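Local coordinates for protein porin B (Pseudomonas putida, PDB 4GEY) that forms a beta-barrel channel in the outer membrane that probably lets glucose and related sugars diffuse selectively across it into the periplasm, at residues A[397-400]-A[401-404]; A[341-344]-A[345-348]; A[25-28]-A[29-32]; A[163-167]-A[168-172]; A[222-225]-A[226-230]. The protein carries 2 engineered substitutions. All coordinates share one frame; numbering follows the deposited sequence.

Interaction 1. Residues A[397-400]-A[401-404]. With C8E ((hydroxyethyloxy)tri(ethyloxy)octane), chain E.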
loop_
_atom_site.group_PDB
_atom_site.type_symbol
_atom_site.label_atom_id
_atom_site.label_comp_id
_atom_site.label_asym_id
_atom_site.label_seq_id
_atom_site.Cartn_x
_atom_site.Cartn_y
_atom_site.Cartn_z
ATOM N N GLY A 397 -13.617 14.245 1.089
ATOM C CA GLY A 397 -12.795 14.728 -0.007
ATOM C C GLY A 397 -13.427 15.892 -0.749
ATOM O O GLY A 397 -14.458 15.711 -1.391
ATOM N N PHE A 398 -12.836 17.086 -0.660
ATOM C CA PHE A 398 -13.331 18.205 -1.460
ATOM C C PHE A 398 -12.706 18.106 -2.831
ATOM O O PHE A 398 -11.480 18.045 -2.966
ATOM C CB PHE A 398 -12.978 19.577 -0.869
ATOM C CG PHE A 398 -13.511 19.812 0.513
ATOM C CD1 PHE A 398 -14.764 20.374 0.702
ATOM C CD2 PHE A 398 -12.739 19.498 1.636
ATOM C CE1 PHE A 398 -15.250 20.608 1.996
ATOM C CE2 PHE A 398 -13.215 19.731 2.926
ATOM C CZ PHE A 398 -14.468 20.285 3.105
ATOM N N HIS A 399 -13.547 18.071 -3.850
ATOM C CA HIS A 399 -13.065 18.135 -5.218
ATOM C C HIS A 399 -12.908 19.613 -5.578
ATOM O O HIS A 399 -13.835 20.231 -6.092
ATOM C CB HIS A 399 -14.050 17.440 -6.161
ATOM C CG HIS A 399 -13.628 17.466 -7.593
ATOM N ND1 HIS A 399 -13.751 18.591 -8.383
ATOM C CD2 HIS A 399 -13.081 16.511 -8.380
ATOM C CE1 HIS A 399 -13.295 18.327 -9.594
ATOM N NE2 HIS A 399 -12.876 17.072 -9.617
ATOM N N VAL A 400 -11.743 20.176 -5.286
ATOM C CA VAL A 400 -11.492 21.584 -5.544
ATOM C C VAL A 400 -11.465 21.859 -7.041
ATOM O O VAL A 400 -12.238 22.663 -7.543
ATOM C CB VAL A 400 -10.160 22.083 -4.919
ATOM C CG1 VAL A 400 -10.166 23.608 -4.886
ATOM C CG2 VAL A 400 -9.966 21.540 -3.532
ATOM N N THR A 401 -10.547 21.197 -7.736
ATOM C CA THR A 401 -10.520 21.193 -9.195
ATOM C C THR A 401 -10.347 19.768 -9.689
ATOM O O THR A 401 -10.352 18.828 -8.897
ATOM C CB THR A 401 -9.373 22.051 -9.764
ATOM O OG1 THR A 401 -8.109 21.518 -9.342
ATOM C CG2 THR A 401 -9.512 23.504 -9.306
ATOM N N ASN A 402 -10.195 19.602 -10.997
ATOM C CA ASN A 402 -9.864 18.286 -11.540
ATOM C C ASN A 402 -8.388 17.973 -11.349
ATOM O O ASN A 402 -7.940 16.862 -11.650
ATOM C CB ASN A 402 -10.241 18.190 -13.018
ATOM C CG ASN A 402 -11.721 17.930 -13.223
ATOM O OD1 ASN A 402 -12.386 17.360 -12.355
ATOM N ND2 ASN A 402 -12.244 18.340 -14.373
ATOM N N TRP A 403 -7.635 18.953 -10.849
ATOM C CA TRP A 403 -6.218 18.765 -10.586
ATOM C C TRP A 403 -5.894 18.887 -9.102
ATOM O O TRP A 403 -4.730 18.806 -8.713
ATOM C CB TRP A 403 -5.364 19.732 -11.418
ATOM C CG TRP A 403 -5.755 21.198 -11.305
ATOM C CD1 TRP A 403 -6.546 21.905 -12.168
ATOM C CD2 TRP A 403 -5.358 22.122 -10.280
ATOM N NE1 TRP A 403 -6.675 23.212 -11.734
ATOM C CE2 TRP A 403 -5.957 23.366 -10.578
ATOM C CE3 TRP A 403 -4.572 22.013 -9.131
ATOM C CZ2 TRP A 403 -5.783 24.499 -9.769
ATOM C CZ3 TRP A 403 -4.402 23.143 -8.323
ATOM C CH2 TRP A 403 -4.999 24.366 -8.653
ATOM N N LEU A 404 -6.914 19.072 -8.272
ATOM C CA LEU A 404 -6.692 19.266 -6.843
ATOM C C LEU A 404 -7.817 18.672 -6.000
ATOM O O LEU A 404 -8.984 19.035 -6.159
ATOM C CB LEU A 404 -6.547 20.757 -6.527
ATOM C CG LEU A 404 -5.756 21.216 -5.281
ATOM C CD1 LEU A 404 -6.473 22.330 -4.538
ATOM C CD2 LEU A 404 -5.388 20.097 -4.332
HETATM C C10 C8E E . -22.934 23.286 1.213
HETATM C C11 C8E E . -21.434 23.555 1.115
HETATM O O12 C8E E . -20.690 22.363 1.258
HETATM C C13 C8E E . -20.790 21.801 2.553
HETATM C C14 C8E E . -19.408 21.519 3.143
HETATM O O15 C8E E . -19.280 20.130 3.378
HETATM C C16 C8E E . -18.971 19.794 4.718
HETATM C C17 C8E E . -17.494 20.023 5.048
HETATM O O18 C8E E . -17.071 19.074 6.012
HETATM C C19 C8E E . -15.688 18.805 5.967
HETATM C C20 C8E E . -15.184 18.540 7.380
HETATM O O21 C8E E . -14.330 19.583 7.791
#
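Thr-401 meets His-399 at the tight end of a beta hairpin, where barrel strand 388-399 turns back into strand 404-414. Thr-401 O stands 3.0 Å above one face of the His-399 imidazole, displaced toward the rim, and makes no hydrogen bond with the ring. The hydroxyl of the same threonine, set between the backbone N and the carbonyl carbon (chi1 62°), builds an ST turn: Trp-403 N donates to Thr-401 OG1 at 3.0 Å. Asn-402 comes next and approaches the imidazole at its edge. His-399 NE2 lies 2.8 Å from Asn-402 OD1, but the N-H is poorly aimed and the bond is weak, with ring and amide planes 79° apart. The other end of this amide is held from outside, since Asn-402 ND2 donates to the carbonyl of Glu-22. Leu-404 then closes the turn. Its carbonyl receives a backbone bond from Thr-401 N and a second, weak one from Val-400 N, so one oxygen gathers two neighbouring amides. The leucine side chain runs beside that of Val-400, both pointing the same way, and Leu-404 CD1 packs 3.7 Å from Val-400 CB. Back on the strand, Phe-398 carries its ring away from the turn to bound detergent, where Phe-398 CZ lies 3.4 Å from C19 of the ethylene glycol chain.

Interaction 2. Residues A[341-344]-A[345-348]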
loop_
_atom_site.group_PDB
_atom_site.type_symbol
_atom_site.label_atom_id
_atom_site.label_comp_id
_atom_site.label_asym_id
_atom_site.label_seq_id
_atom_site.Cartn_x
_atom_site.Cartn_y
_atom_site.Cartn_z
ATOM N N ASP A 341 -26.291 17.202 -3.731
ATOM C CA ASP A 341 -26.391 17.706 -5.100
ATOM C C ASP A 341 -25.486 18.904 -5.368
ATOM O O ASP A 341 -25.050 19.128 -6.503
ATOM C CB ASP A 341 -27.837 18.068 -5.422
ATOM C CG ASP A 341 -28.647 16.869 -5.823
ATOM O OD1 ASP A 341 -28.028 15.811 -6.074
ATOM O OD2 ASP A 341 -29.889 16.981 -5.901
ATOM N N ALA A 342 -25.216 19.662 -4.309
ATOM C CA ALA A 342 -24.330 20.811 -4.365
ATOM C C ALA A 342 -22.882 20.424 -4.665
ATOM O O ALA A 342 -22.178 21.128 -5.386
ATOM C CB ALA A 342 -24.397 21.559 -3.058
ATOM N N ARG A 343 -22.428 19.311 -4.102
ATOM C CA ARG A 343 -21.040 18.899 -4.281
ATOM C C ARG A 343 -20.932 17.461 -4.799
ATOM O O ARG A 343 -20.490 16.556 -4.081
ATOM C CB ARG A 343 -20.268 19.096 -2.976
ATOM C CG ARG A 343 -20.293 20.547 -2.475
ATOM C CD ARG A 343 -19.311 21.425 -3.229
ATOM N NE ARG A 343 -17.980 20.838 -3.176
ATOM C CZ ARG A 343 -16.978 21.192 -3.968
ATOM N NH1 ARG A 343 -17.145 22.146 -4.880
ATOM N NH2 ARG A 343 -15.812 20.577 -3.858
ATOM N N PRO A 344 -21.325 17.258 -6.069
ATOM C CA PRO A 344 -21.521 15.953 -6.711
ATOM C C PRO A 344 -20.241 15.159 -6.948
ATOM O O PRO A 344 -20.327 13.966 -7.263
ATOM C CB PRO A 344 -22.136 16.330 -8.063
ATOM C CG PRO A 344 -21.592 17.670 -8.342
ATOM C CD PRO A 344 -21.588 18.360 -7.010
ATOM N N LYS A 345 -19.084 15.802 -6.828
ATOM C CA LYS A 345 -17.826 15.094 -7.021
ATOM C C LYS A 345 -17.078 14.852 -5.712
ATOM O O LYS A 345 -16.010 14.244 -5.728
ATOM C CB LYS A 345 -16.925 15.827 -8.016
ATOM C CG LYS A 345 -17.498 15.933 -9.410
ATOM C CD LYS A 345 -16.449 16.429 -10.386
ATOM C CE LYS A 345 -16.887 16.237 -11.830
ATOM N NZ LYS A 345 -15.835 16.714 -12.772
ATOM N N ASP A 346 -17.630 15.319 -4.590
ATOM C CA ASP A 346 -17.016 15.089 -3.280
ATOM C C ASP A 346 -17.250 13.658 -2.810
ATOM O O ASP A 346 -18.183 12.994 -3.257
ATOM C CB ASP A 346 -17.580 16.046 -2.228
ATOM C CG ASP A 346 -16.997 17.446 -2.324
ATOM O OD1 ASP A 346 -16.128 17.688 -3.192
ATOM O OD2 ASP A 346 -17.410 18.302 -1.516
ATOM N N ASP A 347 -16.412 13.175 -1.901
ATOM C CA ASP A 347 -16.625 11.835 -1.356
ATOM C C ASP A 347 -16.471 11.744 0.165
ATOM O O ASP A 347 -15.787 12.557 0.803
ATOM C CB ASP A 347 -15.812 10.765 -2.106
ATOM C CG ASP A 347 -14.309 10.906 -1.918
ATOM O OD1 ASP A 347 -13.829 12.039 -1.696
ATOM O OD2 ASP A 347 -13.595 9.874 -2.008
ATOM N N ILE A 348 -17.178 10.777 0.742
ATOM C CA ILE A 348 -17.102 10.513 2.169
ATOM C C ILE A 348 -16.593 9.097 2.370
ATOM O O ILE A 348 -17.180 8.156 1.853
ATOM C CB ILE A 348 -18.475 10.628 2.821
ATOM C CG1 ILE A 348 -19.009 12.040 2.665
ATOM C CG2 ILE A 348 -18.374 10.310 4.294
ATOM C CD1 ILE A 348 -20.371 12.232 3.240
#
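Arg-343 grips the carboxylate of Asp-346 side-on, with one nitrogen for each oxygen of the salt bridge. Arg-343 NE donates to Asp-346 OD2 at 3.1 Å, and the bond is nearly straight (165°). This oxygen lies in the plane of the guanidinium, yet the nitrogen reaches it from above the carboxylate plane. Arg-343 NH2 takes Asp-346 OD1 at 3.0 Å, on the syn side of the carboxylate but tilted from the guanidinium plane, and its bond is more bent. The two flat groups are therefore not coplanar: their planes stand 62° apart. A chain folded at both chi2 and chi3 curls the guanidinium back to the carboxylate; nearer the backbone, Arg-343 CB lies 3.3 Å from Asp-346 OD2. Beneath the ion pair the backbone forms a type I beta turn, closed by Asp-346 N donating to Arg-343 O at 3.2 Å; it ends the loop between barrel strands 326-337 and 347-357 and delivers the chain into the latter. Farther out, the buried carboxylate has more donors on adjacent strand 388-399: Tyr-396 OH is bonded to Asp-346 OD2 and the backbone N of His-399 to OD1. Such a set of partners probably favours the ionised form of the aspartate. Arg-343 NH2 also makes a weak bond to the carbonyl of His-399, and the arginine side chain comes within about 4 Å of a bound detergent.

Interaction 3. Residues A[25-28]-A[29-32]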
loop_
_atom_site.group_PDB
_atom_site.type_symbol
_atom_site.label_atom_id
_atom_site.label_comp_id
_atom_site.label_asym_id
_atom_site.label_seq_id
_atom_site.Cartn_x
_atom_site.Cartn_y
_atom_site.Cartn_z
ATOM N N TRP A 25 -4.697 19.017 -15.321
ATOM C CA TRP A 25 -3.361 19.496 -14.981
ATOM C C TRP A 25 -3.360 20.958 -14.495
ATOM O O TRP A 25 -3.951 21.853 -15.104
ATOM C CB TRP A 25 -2.418 19.374 -16.170
ATOM C CG TRP A 25 -2.602 18.156 -16.995
ATOM C CD1 TRP A 25 -2.341 16.868 -16.633
ATOM C CD2 TRP A 25 -3.060 18.108 -18.349
ATOM N NE1 TRP A 25 -2.627 16.018 -17.675
ATOM C CE2 TRP A 25 -3.070 16.755 -18.741
ATOM C CE3 TRP A 25 -3.468 19.078 -19.267
ATOM C CZ2 TRP A 25 -3.469 16.346 -20.020
ATOM C CZ3 TRP A 25 -3.866 18.671 -20.535
ATOM C CH2 TRP A 25 -3.863 17.316 -20.897
HETATM N N MSE A 26 -2.665 21.201 -13.401
HETATM C CA MSE A 26 -2.601 22.545 -12.860
HETATM C C MSE A 26 -1.953 23.521 -13.828
HETATM O O MSE A 26 -2.339 24.688 -13.889
HETATM C CB MSE A 26 -1.836 22.539 -11.547
HETATM C CG MSE A 26 -1.891 23.849 -10.823
HETATM SE SE MSE A 26 -0.747 23.770 -9.253
HETATM C CE MSE A 26 0.830 24.679 -9.969
ATOM N N THR A 27 -0.969 23.045 -14.584
ATOM C CA THR A 27 -0.239 23.911 -15.510
ATOM C C THR A 27 -0.889 23.905 -16.894
ATOM O O THR A 27 -0.397 24.541 -17.831
ATOM C CB THR A 27 1.249 23.509 -15.611
ATOM O OG1 THR A 27 1.364 22.149 -16.058
ATOM C CG2 THR A 27 1.908 23.642 -14.257
ATOM N N GLY A 28 -1.999 23.173 -17.004
ATOM C CA GLY A 28 -2.780 23.106 -18.225
ATOM C C GLY A 28 -2.112 22.383 -19.378
ATOM O O GLY A 28 -1.244 21.525 -19.169
ATOM N N ASP A 29 -2.521 22.738 -20.598
ATOM C CA ASP A 29 -2.013 22.097 -21.810
ATOM C C ASP A 29 -0.826 22.812 -22.456
ATOM O O ASP A 29 -0.465 22.507 -23.592
ATOM C CB ASP A 29 -3.133 21.909 -22.839
ATOM C CG ASP A 29 -3.811 23.210 -23.228
ATOM O OD1 ASP A 29 -3.150 24.270 -23.261
ATOM O OD2 ASP A 29 -5.027 23.169 -23.502
ATOM N N TRP A 30 -0.232 23.756 -21.733
ATOM C CA TRP A 30 0.927 24.497 -22.218
ATOM C C TRP A 30 0.692 25.098 -23.601
ATOM O O TRP A 30 1.555 25.012 -24.468
ATOM C CB TRP A 30 2.175 23.611 -22.264
ATOM C CG TRP A 30 2.429 22.816 -21.020
ATOM C CD1 TRP A 30 2.133 23.172 -19.738
ATOM C CD2 TRP A 30 3.023 21.512 -20.950
ATOM N NE1 TRP A 30 2.505 22.170 -18.873
ATOM C CE2 TRP A 30 3.057 21.141 -19.591
ATOM C CE3 TRP A 30 3.533 20.625 -21.907
ATOM C CZ2 TRP A 30 3.582 19.920 -19.163
ATOM C CZ3 TRP A 30 4.049 19.415 -21.480
ATOM C CH2 TRP A 30 4.068 19.072 -20.118
ATOM N N GLY A 31 -0.476 25.699 -23.805
ATOM C CA GLY A 31 -0.776 26.362 -25.063
ATOM C C GLY A 31 -0.917 25.405 -26.231
ATOM O O GLY A 31 -0.699 25.782 -27.384
ATOM N N GLY A 32 -1.281 24.162 -25.923
ATOM C CA GLY A 32 -1.541 23.162 -26.937
ATOM C C GLY A 32 -0.478 22.089 -27.051
ATOM O O GLY A 32 -0.793 20.964 -27.446
#
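Trp-30 sends its indole back along the chain to Thr-27, spanning a type II' beta turn that runs from Thr-27 to Trp-30. From CB, the first torsion places CG beside the backbone N (chi1 -48°), which swings the five-membered ring over the turn just made. Trp-30 CD1 is the first atom to touch the other side, lying 3.5 Å from Thr-27 O, while the carbonyl oxygen of Gly-28 sits over one face of the indole. Beyond it, Trp-30 NE1 donates to Thr-27 OG1 at 3.0 Å. The bond is fairly straight (157°), and the hydroxyl lies in the ring plane at the indole's edge, with Thr-27 CB beside it. Gly-28 has a positive phi, which suits the second position of this turn. On the preceding side, Trp-25 CZ3 packs 4.0 Å from Asp-29 CB, with the indole and carboxylate planes steeply inclined. Asp-29 OD1 makes weak bonds with the amides of Gly-31 and Gly-32, the latter being the N-cap of helix 33-40. Arg-34 of this helix makes a cation-pi contact with Trp-25 and a bond to Gly-28 O. Thr-27 OG1 has a stronger partner in the terminal carboxylate of Phe-436. Because the hydroxyl accepts from the indole, it is likely to turn its own hydrogen to Phe-436 OXT and relay between a neutral donor and the charged chain end.

Interaction 4. Residues A[163-167]-A[168-172]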
loop_
_atom_site.group_PDB
_atom_site.type_symbol
_atom_site.label_atom_id
_atom_site.label_comp_id
_atom_site.label_asym_id
_atom_site.label_seq_id
_atom_site.Cartn_x
_atom_site.Cartn_y
_atom_site.Cartn_z
ATOM N N CYS A 163 -5.806 4.483 -3.191
ATOM C CA CYS A 163 -5.098 5.145 -2.108
ATOM C C CYS A 163 -5.662 6.532 -1.844
ATOM O O CYS A 163 -4.962 7.541 -1.979
ATOM C CB CYS A 163 -3.608 5.243 -2.416
ATOM S SG CYS A 163 -2.625 5.695 -0.982
ATOM N N ASP A 164 -6.931 6.573 -1.459
ATOM C CA ASP A 164 -7.561 7.837 -1.123
ATOM C C ASP A 164 -7.498 8.112 0.380
ATOM O O ASP A 164 -7.353 9.273 0.790
ATOM C CB ASP A 164 -8.988 7.901 -1.656
ATOM C CG ASP A 164 -9.033 8.121 -3.157
ATOM O OD1 ASP A 164 -8.085 8.744 -3.690
ATOM O OD2 ASP A 164 -10.012 7.672 -3.803
ATOM N N PHE A 165 -7.592 7.054 1.194
ATOM C CA PHE A 165 -7.489 7.182 2.649
ATOM C C PHE A 165 -6.073 7.647 3.018
ATOM O O PHE A 165 -5.157 7.534 2.219
ATOM C CB PHE A 165 -7.812 5.857 3.353
ATOM C CG PHE A 165 -9.281 5.511 3.378
ATOM C CD1 PHE A 165 -9.875 4.842 2.310
ATOM C CD2 PHE A 165 -10.065 5.832 4.484
ATOM C CE1 PHE A 165 -11.225 4.521 2.332
ATOM C CE2 PHE A 165 -11.426 5.518 4.515
ATOM C CZ PHE A 165 -12.005 4.860 3.443
ATOM N N GLN A 166 -5.891 8.189 4.215
ATOM C CA GLN A 166 -4.559 8.582 4.636
ATOM C C GLN A 166 -3.879 7.430 5.374
ATOM O O GLN A 166 -2.656 7.250 5.300
ATOM C CB GLN A 166 -4.610 9.824 5.524
ATOM C CG GLN A 166 -3.227 10.341 5.916
ATOM C CD GLN A 166 -3.242 11.785 6.371
ATOM O OE1 GLN A 166 -3.830 12.653 5.719
ATOM N NE2 GLN A 166 -2.604 12.051 7.502
ATOM N N ASN A 167 -4.690 6.660 6.092
ATOM C CA ASN A 167 -4.199 5.548 6.879
ATOM C C ASN A 167 -3.787 4.361 5.992
ATOM O O ASN A 167 -4.540 3.939 5.120
ATOM C CB ASN A 167 -5.275 5.125 7.862
ATOM C CG ASN A 167 -4.767 4.163 8.903
ATOM O OD1 ASN A 167 -4.528 2.986 8.624
ATOM N ND2 ASN A 167 -4.619 4.649 10.121
ATOM N N LEU A 168 -2.595 3.827 6.240
ATOM C CA LEU A 168 -2.008 2.767 5.419
ATOM C C LEU A 168 -2.930 1.587 5.242
ATOM O O LEU A 168 -2.986 1.013 4.165
ATOM C CB LEU A 168 -0.688 2.271 6.020
ATOM C CG LEU A 168 0.536 2.151 5.110
ATOM C CD1 LEU A 168 1.520 1.158 5.698
ATOM C CD2 LEU A 168 0.178 1.793 3.685
ATOM N N ALA A 169 -3.656 1.232 6.296
ATOM C CA ALA A 169 -4.544 0.079 6.270
ATOM C C ALA A 169 -5.602 0.161 5.167
ATOM O O ALA A 169 -6.209 -0.860 4.812
ATOM C CB ALA A 169 -5.223 -0.076 7.614
ATOM N N PHE A 170 -5.847 1.367 4.649
ATOM C CA PHE A 170 -6.882 1.563 3.630
ATOM C C PHE A 170 -6.311 2.102 2.329
ATOM O O PHE A 170 -7.022 2.696 1.517
ATOM C CB PHE A 170 -7.994 2.496 4.134
ATOM C CG PHE A 170 -8.477 2.156 5.494
ATOM C CD1 PHE A 170 -9.235 1.022 5.708
ATOM C CD2 PHE A 170 -8.159 2.958 6.571
ATOM C CE1 PHE A 170 -9.668 0.690 6.985
ATOM C CE2 PHE A 170 -8.591 2.638 7.838
ATOM C CZ PHE A 170 -9.338 1.495 8.048
ATOM N N CYS A 171 -5.023 1.890 2.133
ATOM C CA CYS A 171 -4.350 2.433 0.962
ATOM C C CYS A 171 -3.355 1.427 0.385
ATOM O O CYS A 171 -2.421 1.012 1.067
ATOM C CB CYS A 171 -3.636 3.744 1.314
ATOM S SG CYS A 171 -2.234 4.108 0.219
ATOM N N GLY A 172 -3.575 1.024 -0.861
ATOM C CA GLY A 172 -2.595 0.247 -1.603
ATOM C C GLY A 172 -2.688 -1.234 -1.338
ATOM O O GLY A 172 -3.675 -1.704 -0.782
#
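Cys-163 and Cys-171 are joined by a disulfide, the covalent tie of this loop, with a bond of 2.0 Å between Cys-163 SG and Cys-171 SG and a chi3 of -81°. In both cysteines the sulfur points opposite the backbone N about the first torsion, and the bridge joins backbones that lie close, Cys-163 CA being 4.2 Å from Cys-171 CA. The hydrogen bonds centre on Asn-167. Its carbonyl receives Phe-170 N, with 2.9 Å between Phe-170 N and Asn-167 O, and its side chain closes an Asx turn, Ala-169 N donating to Asn-167 OD1 at 3.0 Å. Together they hold the short 3-10 segment 168-169. The amide is fixed from outside too: ND2 is bonded to Gln-411 OE1, OD1 to Ser-117 OG. With an alanine here, the amide of Ala-169 and the side chains of Gln-411 and Ser-117 would probably be left without these mates and the turn freer to unwind. The apolar contact brings Phe-170 CB 3.4 Å from Phe-165 CG, with Phe-170 CG over one face of the Phe-165 ring, toward its rim; the two rings meet obliquely. The loop runs from strand 145-149 to helix 175-178 and lies deep within the barrel, as expected of a constriction loop, with Leu-168 about 5 Å from bound glucose. Glu-393 of strand 388-399 receives the amides of Gln-166 and Asn-167, and Lys-431 of strand 425-435 binds the carbonyls of Cys-163 and Phe-165.

Interaction 5. Residues A[222-225]-A[226-230]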
loop_
_atom_site.group_PDB
_atom_site.type_symbol
_atom_site.label_atom_id
_atom_site.label_comp_id
_atom_site.label_asym_id
_atom_site.label_seq_id
_atom_site.Cartn_x
_atom_site.Cartn_y
_atom_site.Cartn_z
ATOM N N GLY A 222 18.075 3.580 -4.326
ATOM C CA GLY A 222 16.870 4.092 -4.950
ATOM C C GLY A 222 16.885 3.948 -6.458
ATOM O O GLY A 222 15.831 3.883 -7.080
ATOM N N PHE A 223 18.077 3.899 -7.051
ATOM C CA PHE A 223 18.202 3.757 -8.504
ATOM C C PHE A 223 19.021 2.526 -8.872
ATOM O O PHE A 223 19.658 2.487 -9.924
ATOM C CB PHE A 223 18.821 5.021 -9.132
ATOM C CG PHE A 223 17.889 6.209 -9.162
ATOM C CD1 PHE A 223 17.680 6.978 -8.024
ATOM C CD2 PHE A 223 17.217 6.552 -10.328
ATOM C CE1 PHE A 223 16.815 8.064 -8.050
ATOM C CE2 PHE A 223 16.355 7.639 -10.366
ATOM C CZ PHE A 223 16.153 8.398 -9.229
ATOM N N LYS A 224 19.020 1.530 -7.994
ATOM C CA LYS A 224 19.763 0.297 -8.236
ATOM C C LYS A 224 19.188 -0.464 -9.434
ATOM O O LYS A 224 17.968 -0.632 -9.548
ATOM C CB LYS A 224 19.743 -0.582 -6.977
ATOM C CG LYS A 224 20.500 -1.914 -7.073
ATOM C CD LYS A 224 20.641 -2.544 -5.684
ATOM C CE LYS A 224 20.949 -4.033 -5.733
ATOM N NZ LYS A 224 22.324 -4.353 -6.207
ATOM N N LEU A 225 20.069 -0.903 -10.331
ATOM C CA LEU A 225 19.659 -1.707 -11.476
ATOM C C LEU A 225 20.300 -3.087 -11.425
ATOM O O LEU A 225 19.868 -4.007 -12.110
ATOM C CB LEU A 225 20.055 -1.029 -12.781
ATOM C CG LEU A 225 19.302 0.236 -13.169
ATOM C CD1 LEU A 225 19.778 0.724 -14.535
ATOM C CD2 LEU A 225 17.813 -0.039 -13.164
ATOM N N SER A 226 21.350 -3.220 -10.627
ATOM C CA SER A 226 22.007 -4.503 -10.445
ATOM C C SER A 226 21.094 -5.487 -9.702
ATOM O O SER A 226 20.189 -5.074 -8.969
ATOM C CB SER A 226 23.313 -4.298 -9.679
ATOM O OG SER A 226 23.665 -5.449 -8.932
ATOM N N GLY A 227 21.335 -6.784 -9.897
ATOM C CA GLY A 227 20.613 -7.818 -9.174
ATOM C C GLY A 227 21.334 -8.356 -7.940
ATOM O O GLY A 227 20.902 -9.354 -7.363
ATOM N N SER A 228 22.418 -7.700 -7.521
ATOM C CA SER A 228 23.163 -8.122 -6.327
ATOM C C SER A 228 22.344 -7.993 -5.043
ATOM O O SER A 228 21.578 -7.040 -4.874
ATOM C CB SER A 228 24.472 -7.338 -6.184
ATOM O OG SER A 228 24.250 -6.078 -5.574
ATOM N N GLY A 229 22.520 -8.952 -4.136
ATOM C CA GLY A 229 21.734 -9.001 -2.915
ATOM C C GLY A 229 20.388 -9.711 -3.024
ATOM O O GLY A 229 19.672 -9.819 -2.036
ATOM N N THR A 230 20.031 -10.181 -4.218
ATOM C CA THR A 230 18.832 -11.000 -4.409
ATOM C C THR A 230 18.814 -12.231 -3.491
ATOM O O THR A 230 19.781 -13.008 -3.449
ATOM C CB THR A 230 18.708 -11.466 -5.875
ATOM O OG1 THR A 230 18.426 -10.340 -6.708
ATOM C CG2 THR A 230 17.596 -12.488 -6.035
#
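An ST turn at Ser-226 runs into a type II beta turn, and across the pair lies the side chain of Lys-224, its ammonium group held by two serines. Lys-224 NZ makes its shortest bond to Ser-228 OG at 2.7 Å. Weak bonds to Ser-228 O and to Ser-226 OG, the latter 3.2 Å from Lys-224 NZ, accompany it. The lysine arrives there almost fully extended, with CG opposite the backbone N; only the last torsion bends (chi4 71°), turning NZ in among the oxygens. On the way, Lys-224 CG passes 3.7 Å from Ser-226 O, and CE lies alongside the carbonyl oxygen of Ser-228. Both turns belong to the surface loop linking strands 203-212 and 232-245 of the porin barrel. With an alanine in place of the lysine, the two serine hydroxyls would probably lose their shared positive partner and the turn would be less firmly tied to the preceding chain. Ser-226 OG has a second bond, accepting Ser-228 N at 2.9 Å along a nearly straight line (169°), which fixes the hydroxyl that the ammonium meets. In the type II turn, Thr-230 OG1 donates to Gly-227 O at 2.7 Å, reinforcing a weak backbone bond to the same oxygen. Outside the turns, Asn-213 ND2 is bonded to Ser-228 O, while Trp-191 NE1 bonds to Leu-225 O and the leucine side chain rests on Leu-131 and Met-134 of strand 129-140.

From the N terminus the contacts come in the order 3, 4, 5, 2, 1. Each closes a short turn of its own, and none nests within or crosses another. Interaction 3 shapes the entry to helix 33-40; interaction 4 folds a loop into the barrel interior; interaction 5 folds turns within a surface loop, its centre about 28 Å from that of interaction 4. Interactions 2 and 1 lie at the ends of neighbouring strands 347-357 and 388-399 and touch directly, notably through Gly-397 N and Asp-347 O. The N-terminal segment returns to interaction 1, where Trp-403 packs on Met-26, bringing the chain start against the last hairpins. Interactions 2 and 5 lie on opposite sides of the chain's centre.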